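Local coordinates for flagellar hook associated protein type 3 FlgL (Legionella pneumophila subsp. pneumophila, PDB 5YTI) that probably serves as a structural component of the bacterial flagellum, a hook-associated protein of the flagellin family, at residues Tyr134-Ser139 against Asp180-Arg185; Gln165-Ser170 against Asn350-Ala355; Gly78-Ala83 against Leu339-Asp344. All coordinates share one frame; numbering follows the deposited sequence.

Contact 1: residues Tyr134-Ser139 against Asp180-Arg185; sequences YMFSGS and DNVFMR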
ATOM      1  N   TYR A 134      13.606  18.777   8.817  1.00104.67           N
ATOM      2  CA  TYR A 134      12.580  18.338   7.855  1.00 99.35           C
ATOM      3  C   TYR A 134      11.379  17.673   8.518  1.00 95.26           C
ATOM      4  O   TYR A 134      11.562  16.884   9.425  1.00 98.07           O
ATOM      5  CB  TYR A 134      13.210  17.404   6.832  1.00 99.10           C
ATOM      6  CG  TYR A 134      14.233  18.098   5.974  1.00102.35           C
ATOM      7  CD1 TYR A 134      13.844  18.890   4.889  1.00104.16           C
ATOM      8  CD2 TYR A 134      15.594  17.980   6.246  1.00104.16           C
ATOM      9  CE1 TYR A 134      14.786  19.537   4.100  1.00105.51           C
ATOM     10  CE2 TYR A 134      16.545  18.625   5.467  1.00104.28           C
ATOM     11  CZ  TYR A 134      16.140  19.401   4.397  1.00105.71           C
ATOM     12  OH  TYR A 134      17.090  20.030   3.625  1.00107.08           O
HETATM   13  N   MSE A 135      10.153  17.963   8.079  1.00 92.67           N
HETATM   14  CA  MSE A 135       8.981  17.379   8.765  1.00 89.71           C
HETATM   15  C   MSE A 135       8.754  15.929   8.450  1.00 86.87           C
HETATM   16  O   MSE A 135       8.210  15.203   9.282  1.00 90.18           O
HETATM   17  CB  MSE A 135       7.660  18.158   8.648  1.00 90.11           C
HETATM   18  CG  MSE A 135       7.105  18.466   7.276  1.00 91.83           C
HETATM   19 SE   MSE A 135       5.216  19.093   7.412  1.00 95.43          SE
HETATM   20  CE  MSE A 135       5.338  20.849   8.312  1.00 94.31           C
ATOM     21  N   PHE A 136       9.179  15.463   7.283  1.00 84.13           N
ATOM     22  CA  PHE A 136       8.816  14.109   6.875  1.00 82.88           C
ATOM     23  C   PHE A 136      10.008  13.166   6.803  1.00 83.05           C
ATOM     24  O   PHE A 136      10.004  12.182   6.084  1.00 78.06           O
ATOM     25  CB  PHE A 136       8.118  14.145   5.521  1.00 82.13           C
ATOM     26  CG  PHE A 136       6.805  14.862   5.530  1.00 81.51           C
ATOM     27  CD1 PHE A 136       5.797  14.479   6.394  1.00 80.73           C
ATOM     28  CD2 PHE A 136       6.561  15.894   4.647  1.00 82.41           C
ATOM     29  CE1 PHE A 136       4.572  15.132   6.402  1.00 80.32           C
ATOM     30  CE2 PHE A 136       5.337  16.543   4.647  1.00 81.83           C
ATOM     31  CZ  PHE A 136       4.341  16.161   5.526  1.00 79.84           C
ATOM     32  N   SER A 137      11.034  13.459   7.568  1.00 86.14           N
ATOM     33  CA  SER A 137      12.238  12.663   7.495  1.00 88.23           C
ATOM     34  C   SER A 137      12.356  11.643   8.620  1.00 88.04           C
ATOM     35  O   SER A 137      13.222  10.770   8.569  1.00 89.04           O
ATOM     36  CB  SER A 137      13.439  13.586   7.540  1.00 88.75           C
ATOM     37  OG  SER A 137      13.281  14.484   8.613  1.00 90.78           O
ATOM     38  N   GLY A 138      11.498  11.740   9.632  1.00 87.94           N
ATOM     39  CA  GLY A 138      11.569  10.823  10.777  1.00 86.04           C
ATOM     40  C   GLY A 138      12.600  11.288  11.769  1.00 85.61           C
ATOM     41  O   GLY A 138      12.838  12.462  11.887  1.00 82.97           O
ATOM     42  N   SER A 139      13.237  10.380  12.485  1.00 89.91           N
ATOM     43  CA  SER A 139      14.225  10.812  13.479  1.00 92.24           C
ATOM     44  C   SER A 139      15.410  11.546  12.852  1.00 94.13           C
ATOM     45  O   SER A 139      16.110  12.255  13.557  1.00 99.03           O
ATOM     46  CB  SER A 139      14.790   9.634  14.245  1.00 91.42           C
ATOM     47  OG  SER A 139      15.949   9.182  13.577  1.00 90.05           O
ATOM     48  N   ASP A 180       8.183   7.800   4.092  1.00 77.66           N
ATOM     49  CA  ASP A 180       7.981   6.446   3.596  1.00 78.33           C
ATOM     50  C   ASP A 180       6.507   6.089   3.727  1.00 76.83           C
ATOM     51  O   ASP A 180       5.925   5.485   2.840  1.00 75.46           O
ATOM     52  CB  ASP A 180       8.847   5.434   4.346  1.00 80.18           C
ATOM     53  CG  ASP A 180       8.383   5.228   5.787  1.00 81.79           C
ATOM     54  OD1 ASP A 180       8.361   6.236   6.544  1.00 83.22           O
ATOM     55  OD2 ASP A 180       8.035   4.072   6.149  1.00 79.76           O
ATOM     56  N   ASN A 181       5.878   6.504   4.817  1.00 77.05           N
ATOM     57  CA  ASN A 181       4.441   6.293   4.930  1.00 77.10           C
ATOM     58  C   ASN A 181       3.637   7.265   4.071  1.00 77.18           C
ATOM     59  O   ASN A 181       2.727   6.840   3.388  1.00 79.75           O
ATOM     60  CB  ASN A 181       3.964   6.368   6.377  1.00 76.84           C
ATOM     61  CG  ASN A 181       2.538   5.938   6.521  1.00 76.75           C
ATOM     62  OD1 ASN A 181       2.126   4.918   5.978  1.00 80.20           O
ATOM     63  ND2 ASN A 181       1.764   6.728   7.203  1.00 77.04           N
ATOM     64  N   VAL A 182       3.967   8.555   4.077  1.00 77.12           N
ATOM     65  CA  VAL A 182       3.099   9.530   3.410  1.00 76.91           C
ATOM     66  C   VAL A 182       3.203   9.516   1.889  1.00 76.26           C
ATOM     67  O   VAL A 182       2.195   9.523   1.216  1.00 74.50           O
ATOM     68  CB  VAL A 182       3.351  10.954   3.905  1.00 76.67           C
ATOM     69  CG1 VAL A 182       2.474  11.920   3.138  1.00 77.56           C
ATOM     70  CG2 VAL A 182       3.076  11.052   5.390  1.00 75.63           C
ATOM     71  N   PHE A 183       4.425   9.440   1.369  1.00 77.37           N
ATOM     72  CA  PHE A 183       4.673   9.630  -0.050  1.00 77.24           C
ATOM     73  C   PHE A 183       5.144   8.423  -0.849  1.00 75.82           C
ATOM     74  O   PHE A 183       4.910   8.381  -2.041  1.00 75.36           O
ATOM     75  CB  PHE A 183       5.707  10.739  -0.216  1.00 78.69           C
ATOM     76  CG  PHE A 183       5.257  12.069   0.313  1.00 78.07           C
ATOM     77  CD1 PHE A 183       4.453  12.880  -0.439  1.00 78.68           C
ATOM     78  CD2 PHE A 183       5.662  12.505   1.559  1.00 78.88           C
ATOM     79  CE1 PHE A 183       4.037  14.108   0.048  1.00 80.82           C
ATOM     80  CE2 PHE A 183       5.257  13.731   2.059  1.00 80.32           C
ATOM     81  CZ  PHE A 183       4.444  14.539   1.302  1.00 79.86           C
HETATM   82  N   MSE A 184       5.811   7.452  -0.232  1.00 77.22           N
HETATM   83  CA  MSE A 184       6.502   6.417  -1.025  1.00 79.54           C
HETATM   84  C   MSE A 184       5.790   5.097  -1.219  1.00 82.35           C
HETATM   85  O   MSE A 184       5.819   4.516  -2.308  1.00 87.10           O
HETATM   86  CB  MSE A 184       7.889   6.109  -0.485  1.00 79.71           C
HETATM   87  CG  MSE A 184       8.657   7.367  -0.083  1.00 82.72           C
HETATM   88 SE   MSE A 184       9.437   8.355  -1.606  1.00 85.62          SE
HETATM   89  CE  MSE A 184      10.246   6.784  -2.473  1.00 85.85           C
ATOM     90  N   ARG A 185       5.171   4.561  -0.186  1.00 83.97           N
ATOM     91  CA  ARG A 185       4.614   3.220  -0.309  1.00 86.48           C
ATOM     92  C   ARG A 185       3.123   3.296  -0.505  1.00 86.95           C
ATOM     93  O   ARG A 185       2.377   3.485   0.444  1.00 87.53           O
ATOM     94  CB  ARG A 185       4.929   2.408   0.931  1.00 89.11           C
ATOM     95  CG  ARG A 185       6.366   2.513   1.396  1.00 89.49           C
ATOM     96  CD  ARG A 185       7.353   2.380   0.259  1.00 91.11           C
ATOM     97  NE  ARG A 185       8.705   2.264   0.793  1.00 92.51           N
ATOM     98  CZ  ARG A 185       9.766   1.977   0.050  1.00 96.01           C
ATOM     99  NH1 ARG A 185       9.631   1.799  -1.259  1.00 98.61           N
ATOM    100  NH2 ARG A 185      10.960   1.865   0.611  1.00 97.01           N
TER
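The ring of F183 drives its edge into a face of F136, and this T-shaped (edge-to-face) aromatic pair makes up most of the contact. The two planes are turned 74° against each other, with ring centroids 5.3 Å apart. F183 CE2 leads, lying 3.6 Å from F136 CD2 and offset toward the rim of the F136 ring, while F183 CZ follows at 4.0 Å from F136 CE2. CG of F136 lies anti to its carbonyl carbon (chi1 -65°), a setting beside the backbone N that presents a ring face to F183.

Aliphatic packing completes the apolar layer. M135, a selenomethionine, lays its CG over the F136 face opposite F183, so the ring is sandwiched between a neighbour in sequence and a partner 47 residues on. V182 CG2 comes obliquely to F136 CE1 at 4.5 Å, a looser touch, and V182 CG1 covers a face of F183.

No hydrogen bond crosses between the two segments; within the loop, S137 OG donates to Y134 O at 3.1 Å, from above the carbonyl plane. Beyond the segments, F136 O is hydrogen-bonded to Y156 OH, and I79 and L80 of helix 49-96 pack on F136 and V182 respectively. This is a buried edge-to-face phenylalanine pair by which a loop and the short helix 179-184 pack against the long flagellin-type helical bundle.

Contact 2: residues Gln165-Ser170 against Asn350-Ala355; sequences QAVTTS and NQLETA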
ATOM      1  N   GLN A 165       5.155  11.889  22.343  1.00 94.53           N
ATOM      2  CA  GLN A 165       5.355  12.898  23.363  1.00 92.19           C
ATOM      3  C   GLN A 165       4.328  12.806  24.467  1.00 93.05           C
ATOM      4  O   GLN A 165       3.114  12.735  24.194  1.00 91.51           O
ATOM      5  CB  GLN A 165       5.279  14.266  22.746  1.00 91.29           C
ATOM      6  CG  GLN A 165       6.502  14.576  21.937  1.00 92.39           C
ATOM      7  CD  GLN A 165       7.043  15.925  22.283  1.00 94.14           C
ATOM      8  OE1 GLN A 165       8.049  16.009  22.976  1.00 94.27           O
ATOM      9  NE2 GLN A 165       6.350  17.000  21.846  1.00 94.74           N
ATOM     10  N   ALA A 166       4.828  12.802  25.710  1.00 91.88           N
ATOM     11  CA  ALA A 166       3.983  12.816  26.895  1.00 90.11           C
ATOM     12  C   ALA A 166       3.226  14.146  26.917  1.00 90.84           C
ATOM     13  O   ALA A 166       3.851  15.212  26.900  1.00 88.83           O
ATOM     14  CB  ALA A 166       4.830  12.655  28.151  1.00 89.10           C
ATOM     15  N   VAL A 167       1.889  14.071  26.902  1.00 91.04           N
ATOM     16  CA  VAL A 167       1.009  15.244  27.002  1.00 91.09           C
ATOM     17  C   VAL A 167      -0.051  15.117  28.115  1.00 93.51           C
ATOM     18  O   VAL A 167      -0.868  16.024  28.304  1.00 92.35           O
ATOM     19  CB  VAL A 167       0.339  15.542  25.643  1.00 93.08           C
ATOM     20  CG1 VAL A 167       1.397  15.832  24.593  1.00 93.45           C
ATOM     21  CG2 VAL A 167      -0.518  14.380  25.166  1.00 92.80           C
ATOM     22  N   THR A 168      -0.050  13.966  28.804  1.00 98.60           N
ATOM     23  CA  THR A 168      -0.657  13.754  30.137  1.00102.25           C
ATOM     24  C   THR A 168       0.193  12.663  30.809  1.00105.37           C
ATOM     25  O   THR A 168       1.229  12.281  30.254  1.00105.82           O
ATOM     26  CB  THR A 168      -2.140  13.308  30.085  1.00103.45           C
ATOM     27  OG1 THR A 168      -2.233  11.930  29.672  1.00106.94           O
ATOM     28  CG2 THR A 168      -2.980  14.215  29.162  1.00101.17           C
ATOM     29  N   THR A 169      -0.226  12.136  31.967  1.00111.70           N
ATOM     30  CA  THR A 169       0.640  11.196  32.738  1.00115.47           C
ATOM     31  C   THR A 169       0.800   9.817  32.090  1.00118.22           C
ATOM     32  O   THR A 169       1.749   9.069  32.394  1.00119.58           O
ATOM     33  CB  THR A 169       0.150  10.963  34.185  1.00113.48           C
ATOM     34  OG1 THR A 169      -0.595  12.093  34.639  1.00110.86           O
ATOM     35  CG2 THR A 169       1.353  10.713  35.121  1.00114.94           C
ATOM     36  N   SER A 170      -0.135   9.490  31.206  1.00118.72           N
ATOM     37  CA  SER A 170      -0.187   8.168  30.626  1.00118.07           C
ATOM     38  C   SER A 170      -0.646   8.211  29.172  1.00114.18           C
ATOM     39  O   SER A 170      -1.141   7.212  28.650  1.00118.45           O
ATOM     40  CB  SER A 170      -1.149   7.324  31.450  1.00118.27           C
ATOM     41  OG  SER A 170      -2.414   7.958  31.442  1.00116.06           O
ATOM     42  N   ASN A 350      -7.710  15.424  18.334  1.00 98.02           N
ATOM     43  CA  ASN A 350      -8.831  15.255  19.264  1.00101.75           C
ATOM     44  C   ASN A 350      -8.317  14.632  20.572  1.00106.05           C
ATOM     45  O   ASN A 350      -8.871  14.893  21.644  1.00110.26           O
ATOM     46  CB  ASN A 350     -10.010  14.481  18.651  1.00100.13           C
ATOM     47  CG  ASN A 350     -10.908  15.361  17.770  1.00101.55           C
ATOM     48  OD1 ASN A 350     -11.246  16.498  18.115  1.00104.16           O
ATOM     49  ND2 ASN A 350     -11.308  14.824  16.627  1.00101.44           N
ATOM     50  N   GLN A 351      -7.241  13.842  20.492  1.00 98.19           N
ATOM     51  CA  GLN A 351      -6.557  13.339  21.712  1.00 97.21           C
ATOM     52  C   GLN A 351      -5.922  14.500  22.509  1.00 94.83           C
ATOM     53  O   GLN A 351      -5.863  14.447  23.732  1.00 94.98           O
ATOM     54  CB  GLN A 351      -5.494  12.252  21.377  1.00 95.66           C
ATOM     55  CG  GLN A 351      -6.041  10.818  21.245  1.00 95.65           C
ATOM     56  CD  GLN A 351      -4.957   9.737  21.225  1.00 93.23           C
ATOM     57  OE1 GLN A 351      -4.007   9.789  20.426  1.00 87.88           O
ATOM     58  NE2 GLN A 351      -5.096   8.750  22.117  1.00 92.83           N
ATOM     59  N   LEU A 352      -5.466  15.535  21.800  1.00 93.53           N
ATOM     60  CA  LEU A 352      -4.821  16.691  22.409  1.00 93.16           C
ATOM     61  C   LEU A 352      -5.813  17.637  23.042  1.00 98.69           C
ATOM     62  O   LEU A 352      -5.639  18.006  24.199  1.00106.76           O
ATOM     63  CB  LEU A 352      -3.977  17.455  21.393  1.00 91.96           C
ATOM     64  CG  LEU A 352      -2.792  16.673  20.799  1.00 90.31           C
ATOM     65  CD1 LEU A 352      -2.095  17.467  19.698  1.00 87.18           C
ATOM     66  CD2 LEU A 352      -1.803  16.272  21.890  1.00 88.27           C
ATOM     67  N   GLU A 353      -6.853  18.036  22.317  1.00103.42           N
ATOM     68  CA  GLU A 353      -7.880  18.875  22.930  1.00109.01           C
ATOM     69  C   GLU A 353      -8.494  18.109  24.133  1.00108.85           C
ATOM     70  O   GLU A 353      -8.941  18.717  25.104  1.00113.98           O
ATOM     71  CB  GLU A 353      -8.925  19.407  21.910  1.00113.99           C
ATOM     72  CG  GLU A 353      -8.374  20.389  20.847  1.00119.34           C
ATOM     73  CD  GLU A 353      -7.810  21.736  21.384  1.00123.96           C
ATOM     74  OE1 GLU A 353      -7.925  22.749  20.662  1.00128.62           O
ATOM     75  OE2 GLU A 353      -7.223  21.823  22.491  1.00122.10           O
ATOM     76  N   THR A 354      -8.456  16.782  24.108  1.00107.10           N
ATOM     77  CA  THR A 354      -8.741  16.000  25.322  1.00106.91           C
ATOM     78  C   THR A 354      -7.754  16.282  26.461  1.00110.41           C
ATOM     79  O   THR A 354      -8.164  16.498  27.604  1.00114.97           O
ATOM     80  CB  THR A 354      -8.741  14.486  25.030  1.00106.02           C
ATOM     81  OG1 THR A 354     -10.084  14.019  25.075  1.00103.45           O
ATOM     82  CG2 THR A 354      -7.887  13.681  26.046  1.00104.00           C
ATOM     83  N   ALA A 355      -6.461  16.259  26.147  1.00107.44           N
ATOM     84  CA  ALA A 355      -5.421  16.450  27.139  1.00104.99           C
ATOM     85  C   ALA A 355      -5.390  17.875  27.756  1.00106.48           C
ATOM     86  O   ALA A 355      -5.033  18.027  28.919  1.00104.56           O
ATOM     87  CB  ALA A 355      -4.073  16.085  26.537  1.00102.40           C
TER
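V167, T168 and A355 meet where the corner at V167, within strand 164-168, rests on helix 316-374, a long helix of the flagellin-like rod; the strand is paired with strand 171-174 in a two-stranded antiparallel sheet. The side-chain contacts of the first shell are apolar. A355 CB points at the corner and receives T168 CG2 at 3.4 Å, while V167 CG2 lies 4.2 Å from the same A355 CB. One turn earlier on the helix, L352 reaches across with its CD2 branch to V167 CG2 at 4.0 Å, the two side chains crossing at about a right angle. The V167 chi1 of -60° places CG2 between the backbone N and the carbonyl carbon, which turns this methyl to both L352 and A355.

In the next shell, V173 of the partner strand packs on both V167 and L352, and R66 and D70 of helix 49-96 touch V167 and L352 respectively. Polar anchors come from the same two helices: A166 O is hydrogen-bonded to N65 ND2 and V167 O to N359 ND2, so consecutive carbonyls of the corner are tied to different helices. Besides that bond, V167 O also lies against the methyl of A355, 3.7 Å from its CB.

Contact 3: residues Gly78-Ala83 against Leu339-Asp344; sequences GILSNA and LSVQSD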
ATOM      1  N   GLY A  78      -1.661  21.368   7.044  1.00 97.90           N
ATOM      2  CA  GLY A  78      -1.702  22.340   5.934  1.00 97.53           C
ATOM      3  C   GLY A  78      -0.828  22.007   4.739  1.00 96.46           C
ATOM      4  O   GLY A  78      -1.154  22.369   3.600  1.00 95.30           O
ATOM      5  N   ILE A  79       0.290  21.331   5.011  1.00 92.36           N
ATOM      6  CA  ILE A  79       1.154  20.801   3.967  1.00 88.19           C
ATOM      7  C   ILE A  79       0.493  19.604   3.285  1.00 85.59           C
ATOM      8  O   ILE A  79       0.407  19.560   2.060  1.00 86.39           O
ATOM      9  CB  ILE A  79       2.538  20.415   4.519  1.00 86.90           C
ATOM     10  CG1 ILE A  79       3.290  21.678   4.989  1.00 87.57           C
ATOM     11  CG2 ILE A  79       3.341  19.645   3.474  1.00 84.99           C
ATOM     12  CD1 ILE A  79       3.609  22.688   3.895  1.00 87.93           C
ATOM     13  N   LEU A  80       0.003  18.649   4.064  1.00 82.16           N
ATOM     14  CA  LEU A  80      -0.802  17.576   3.506  1.00 81.30           C
ATOM     15  C   LEU A  80      -1.987  18.135   2.733  1.00 82.20           C
ATOM     16  O   LEU A  80      -2.250  17.698   1.618  1.00 83.80           O
ATOM     17  CB  LEU A  80      -1.285  16.618   4.589  1.00 80.27           C
ATOM     18  CG  LEU A  80      -0.181  15.725   5.147  1.00 81.01           C
ATOM     19  CD1 LEU A  80      -0.761  14.612   5.993  1.00 82.79           C
ATOM     20  CD2 LEU A  80       0.677  15.087   4.071  1.00 80.79           C
ATOM     21  N   SER A  81      -2.685  19.109   3.307  1.00 83.40           N
ATOM     22  CA  SER A  81      -3.820  19.790   2.632  1.00 84.12           C
ATOM     23  C   SER A  81      -3.465  20.389   1.238  1.00 82.85           C
ATOM     24  O   SER A  81      -4.216  20.215   0.249  1.00 76.85           O
ATOM     25  CB  SER A  81      -4.342  20.871   3.580  1.00 86.05           C
ATOM     26  OG  SER A  81      -5.247  21.763   2.972  1.00 88.75           O
ATOM     27  N   ASN A  82      -2.318  21.092   1.198  1.00 84.80           N
ATOM     28  CA  ASN A  82      -1.694  21.593  -0.057  1.00 85.77           C
ATOM     29  C   ASN A  82      -1.452  20.451  -1.051  1.00 85.30           C
ATOM     30  O   ASN A  82      -1.659  20.592  -2.249  1.00 86.75           O
ATOM     31  CB  ASN A  82      -0.305  22.238   0.203  1.00 85.12           C
ATOM     32  CG  ASN A  82      -0.363  23.585   0.902  1.00 84.67           C
ATOM     33  OD1 ASN A  82      -1.335  24.330   0.790  1.00 83.94           O
ATOM     34  ND2 ASN A  82       0.708  23.907   1.631  1.00 85.58           N
ATOM     35  N   ALA A  83      -0.943  19.343  -0.533  1.00 83.74           N
ATOM     36  CA  ALA A  83      -0.552  18.243  -1.350  1.00 83.29           C
ATOM     37  C   ALA A  83      -1.771  17.549  -1.930  1.00 84.82           C
ATOM     38  O   ALA A  83      -1.685  16.907  -2.997  1.00 87.98           O
ATOM     39  CB  ALA A  83       0.270  17.270  -0.539  1.00 84.03           C
ATOM     40  N   LEU A 339      -5.582  11.331   2.599  1.00 80.01           N
ATOM     41  CA  LEU A 339      -6.738  11.502   3.456  1.00 82.01           C
ATOM     42  C   LEU A 339      -6.681  10.612   4.713  1.00 82.49           C
ATOM     43  O   LEU A 339      -7.178  11.023   5.758  1.00 86.07           O
ATOM     44  CB  LEU A 339      -8.033  11.229   2.685  1.00 83.28           C
ATOM     45  CG  LEU A 339      -9.334  11.366   3.482  1.00 85.67           C
ATOM     46  CD1 LEU A 339      -9.504  12.757   4.098  1.00 88.10           C
ATOM     47  CD2 LEU A 339     -10.522  11.039   2.588  1.00 86.18           C
ATOM     48  N   SER A 340      -6.105   9.406   4.636  1.00 81.01           N
ATOM     49  CA  SER A 340      -6.080   8.542   5.818  1.00 80.05           C
ATOM     50  C   SER A 340      -5.030   9.055   6.766  1.00 80.82           C
ATOM     51  O   SER A 340      -5.210   9.004   7.981  1.00 83.68           O
ATOM     52  CB  SER A 340      -5.869   7.059   5.494  1.00 80.17           C
ATOM     53  OG  SER A 340      -4.533   6.744   5.131  1.00 79.96           O
ATOM     54  N   VAL A 341      -3.938   9.578   6.223  1.00 79.44           N
ATOM     55  CA  VAL A 341      -2.955  10.249   7.067  1.00 77.87           C
ATOM     56  C   VAL A 341      -3.600  11.470   7.695  1.00 77.25           C
ATOM     57  O   VAL A 341      -3.394  11.712   8.851  1.00 79.48           O
ATOM     58  CB  VAL A 341      -1.671  10.644   6.317  1.00 77.64           C
ATOM     59  CG1 VAL A 341      -0.728  11.390   7.230  1.00 78.53           C
ATOM     60  CG2 VAL A 341      -0.949   9.415   5.783  1.00 77.23           C
ATOM     61  N   GLN A 342      -4.403  12.217   6.957  1.00 77.18           N
ATOM     62  CA  GLN A 342      -5.135  13.352   7.552  1.00 78.20           C
ATOM     63  C   GLN A 342      -6.101  12.901   8.623  1.00 79.43           C
ATOM     64  O   GLN A 342      -6.174  13.514   9.676  1.00 79.30           O
ATOM     65  CB  GLN A 342      -5.924  14.152   6.511  1.00 77.23           C
ATOM     66  CG  GLN A 342      -5.061  14.957   5.571  1.00 76.23           C
ATOM     67  CD  GLN A 342      -5.870  15.556   4.468  1.00 75.96           C
ATOM     68  OE1 GLN A 342      -6.565  14.850   3.745  1.00 75.84           O
ATOM     69  NE2 GLN A 342      -5.783  16.868   4.322  1.00 77.62           N
ATOM     70  N   SER A 343      -6.863  11.847   8.356  1.00 81.01           N
ATOM     71  CA  SER A 343      -7.811  11.367   9.362  1.00 81.61           C
ATOM     72  C   SER A 343      -7.029  10.983  10.622  1.00 82.97           C
ATOM     73  O   SER A 343      -7.458  11.326  11.707  1.00 82.64           O
ATOM     74  CB  SER A 343      -8.682  10.212   8.841  1.00 80.32           C
ATOM     75  OG  SER A 343      -9.531  10.643   7.771  1.00 81.63           O
ATOM     76  N   ASP A 344      -5.875  10.317  10.467  1.00 83.07           N
ATOM     77  CA  ASP A 344      -5.033   9.916  11.607  1.00 83.91           C
ATOM     78  C   ASP A 344      -4.617  11.123  12.469  1.00 84.83           C
ATOM     79  O   ASP A 344      -4.579  11.067  13.700  1.00 83.25           O
ATOM     80  CB  ASP A 344      -3.756   9.187  11.144  1.00 83.51           C
ATOM     81  CG  ASP A 344      -3.047   8.463  12.295  1.00 85.94           C
ATOM     82  OD1 ASP A 344      -3.594   7.427  12.744  1.00 92.04           O
ATOM     83  OD2 ASP A 344      -1.963   8.896  12.756  1.00 84.83           O
TER
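L80 and V341 face each other between two long antiparallel helices, 49-96 and 316-374, which form part of the helical rod characteristic of the flagellin family. The short segments run at 158° to one another, with their axes 10.3 Å apart at closest approach, and the interval is bridged mainly by side chains. L80 points toward the opposite helix and its CD1 meets V341 CG1 at 3.5 Å. The two side chains cross at about a right angle, so the leucine presents a branch end to the valine instead of running alongside it. V341 has chi1 of 177°, which sets CG1 anti to the backbone N and beside the carbonyl carbon, on the side where L80 arrives.

Q342 behaves differently. It leaves its helix obliquely to the partner, then extends beyond CG (chi2 172°) and spans the space to the other backbone. Its aliphatic part passes L80, with CG 4.2 Å from L80 CB, and its amide ends beside S81. There NE2 lies 3.9 Å from S81 CA in van der Waals contact, and NE2 also makes a weak hydrogen bond to E77 OE2 on helix 49-96. V341 thus makes the methyl contact, while Q342 flanks L80 with its aliphatic chain and S81 with its amide.

Helix 179-184 covers the L80-V341 pair, its N181 packing on V341. Elsewhere on helix 316-374, S340 OG and S343 OG are hydrogen-bonded to A291 O and N223 ND2 of the second subunit. S343 is also bound within its own helix: its backbone N, at 2.7 Å, and its OG, at 3.1 Å, reach L339 O from opposite faces of that carbonyl.

Overall arrangement
Contacts 1 and 3 are neighbours, their centres 13 Å apart, and touch each other, largely through apolar groups, where helix 49-96 packs on the loop and short helix of contact 1. Contact 2 lies farther along the rod, its centre about 30 Å from that of the chain, and touches neither. It shares helix 316-374 with contact 3. Contacts 1 and 2 are buried, contact 3 only partly so. None has a hydrogen bond between its segments, yet their chemistry differs: aromatic rings join loop and short helix in contact 1, small aliphatic groups seat a strand corner in contact 2, and contact 3 adds an amide at its flank. The second subunit touches contacts 1 and 3, but not contact 2.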